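Local coordinates for protein endoribonuclease PemK (PDB 1M1F) that acts as the toxin of a plasmid-borne type II toxin-antitoxin system, probably as an RNA-cutting endonuclease, killing daughter cells that have lost the plasmid, at residues T96-N99 with E100-R104. Numbering follows the deposited sequence.
Sequences TIMN and EVLGR
Met98 reaches forward one turn of helix to touch both Val101 and Leu102. Its CG lies anti to the backbone N (chi1 -165°), and the chain then bends at chi2 and chi3. These bends carry the terminal methyl toward the C-terminal end of the helix. Met98 CE sits 3.7 Å from Leu102 CD2 and 3.9 Å from Val101 CG1, so one methyl meets a branch of each residue. The Met98 and Leu102 side chains meet at a slant. A second apolar pair, Ile97 CG2 and Val101 CG2, is looser at 4.4 Å. The Asn99 side chain adds a light contact, with OD1 4.0 Å from Leu102 CD1.

Backbone bonds of the i to i+4 kind join the two segments, as in a regular alpha helix. Leu102 N donates to Met98 O at 2.9 Å, and Val101 N donates to Ile97 O at 3.0 Å. Glu100 N to Thr96 O and Gly103 N to Asn99 O complete the set.

One ion pair runs along the partly exposed flank. Glu100 OE1 lies 3.4 Å from Arg104 NH1, a long salt bridge. The glutamate chain is extended beyond CG, and one carboxylate oxygen meets one terminal nitrogen of the guanidinium. Arg104 NE is also hydrogen-bonded to Gly56 O, a second hold that would limit rotation of the guanidinium.

The contact belongs to the last helix, 95-106, which packs on the antiparallel sheet of this PemK/MazF toxin. Val101 lies against Val72 and Cys74 of strand 71-79, and it shares Leu26 of strand 22-27 with Met98. Glu100 and Arg104 both touch Val59 of strand 58-60, while Leu102 packs on Leu109 of the second subunit of the homodimer.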
loop_
_atom_site.group_PDB
_atom_site.type_symbol
_atom_site.label_atom_id
_atom_site.label_comp_id
_atom_site.label_asym_id
_atom_site.label_seq_id
_atom_site.Cartn_x
_atom_site.Cartn_y
_atom_site.Cartn_z
ATOM N N THR A 96 -10.465 -18.259 -1.159
ATOM C CA THR A 96 -10.288 -18.143 -2.592
ATOM C C THR A 96 -10.158 -16.676 -3.024
ATOM O O THR A 96 -9.296 -16.345 -3.829
ATOM C CB THR A 96 -11.442 -18.794 -3.344
ATOM O OG1 THR A 96 -12.679 -18.386 -2.754
ATOM C CG2 THR A 96 -11.414 -20.320 -3.211
ATOM N N ILE A 97 -11.030 -15.807 -2.517
ATOM C CA ILE A 97 -10.953 -14.381 -2.846
ATOM C C ILE A 97 -9.642 -13.803 -2.347
ATOM O O ILE A 97 -8.943 -13.101 -3.074
ATOM C CB ILE A 97 -12.118 -13.585 -2.201
ATOM C CG1 ILE A 97 -13.455 -13.914 -2.870
ATOM C CG2 ILE A 97 -11.844 -12.076 -2.256
ATOM C CD1 ILE A 97 -13.521 -13.598 -4.350
ATOM N N MET A 98 -9.311 -14.083 -1.099
ATOM C CA MET A 98 -8.093 -13.534 -0.531
ATOM C C MET A 98 -6.879 -13.955 -1.353
ATOM O O MET A 98 -6.006 -13.135 -1.626
ATOM C CB MET A 98 -7.938 -13.953 0.933
ATOM C CG MET A 98 -6.893 -13.155 1.713
ATOM S SD MET A 98 -7.236 -11.326 1.864
ATOM C CE MET A 98 -5.765 -10.650 0.953
ATOM N N ASN A 99 -6.819 -15.216 -1.771
ATOM C CA ASN A 99 -5.675 -15.680 -2.539
ATOM C C ASN A 99 -5.603 -15.023 -3.916
ATOM O O ASN A 99 -4.516 -14.754 -4.421
ATOM C CB ASN A 99 -5.667 -17.199 -2.622
ATOM C CG ASN A 99 -5.424 -17.844 -1.266
ATOM O OD1 ASN A 99 -4.766 -17.269 -0.393
ATOM N ND2 ASN A 99 -5.946 -19.059 -1.086
ATOM N N GLU A 100 -6.748 -14.758 -4.532
ATOM C CA GLU A 100 -6.748 -14.049 -5.809
ATOM C C GLU A 100 -6.187 -12.627 -5.624
ATOM O O GLU A 100 -5.409 -12.131 -6.454
ATOM C CB GLU A 100 -8.154 -14.005 -6.418
ATOM C CG GLU A 100 -8.119 -13.700 -7.903
ATOM C CD GLU A 100 -9.410 -13.996 -8.635
ATOM O OE1 GLU A 100 -9.387 -13.876 -9.881
ATOM O OE2 GLU A 100 -10.413 -14.358 -7.998
ATOM N N VAL A 101 -6.581 -11.971 -4.530
ATOM C CA VAL A 101 -6.091 -10.635 -4.195
ATOM C C VAL A 101 -4.574 -10.650 -3.952
ATOM O O VAL A 101 -3.836 -9.811 -4.482
ATOM C CB VAL A 101 -6.873 -10.080 -2.989
ATOM C CG1 VAL A 101 -6.242 -8.821 -2.427
ATOM C CG2 VAL A 101 -8.301 -9.806 -3.403
ATOM N N LEU A 102 -4.102 -11.603 -3.162
ATOM C CA LEU A 102 -2.669 -11.743 -2.921
ATOM C C LEU A 102 -1.913 -11.968 -4.234
ATOM O O LEU A 102 -0.821 -11.437 -4.424
ATOM C CB LEU A 102 -2.383 -12.870 -1.930
ATOM C CG LEU A 102 -2.876 -12.664 -0.501
ATOM C CD1 LEU A 102 -2.632 -13.943 0.271
ATOM C CD2 LEU A 102 -2.207 -11.483 0.190
ATOM N N GLY A 103 -2.487 -12.757 -5.137
ATOM C CA GLY A 103 -1.887 -12.987 -6.437
ATOM C C GLY A 103 -1.715 -11.704 -7.228
ATOM O O GLY A 103 -0.677 -11.490 -7.851
ATOM N N ARG A 104 -2.734 -10.850 -7.229
ATOM C CA ARG A 104 -2.635 -9.577 -7.946
ATOM C C ARG A 104 -1.550 -8.702 -7.313
ATOM O O ARG A 104 -0.736 -8.123 -8.016
ATOM C CB ARG A 104 -3.957 -8.797 -7.943
ATOM C CG ARG A 104 -5.128 -9.345 -8.757
ATOM C CD ARG A 104 -4.789 -10.141 -9.934
ATOM N NE ARG A 104 -5.830 -10.040 -10.953
ATOM C CZ ARG A 104 -6.600 -11.040 -11.360
ATOM N NH1 ARG A 104 -6.501 -12.252 -10.818
ATOM N NH2 ARG A 104 -7.486 -10.811 -12.317
#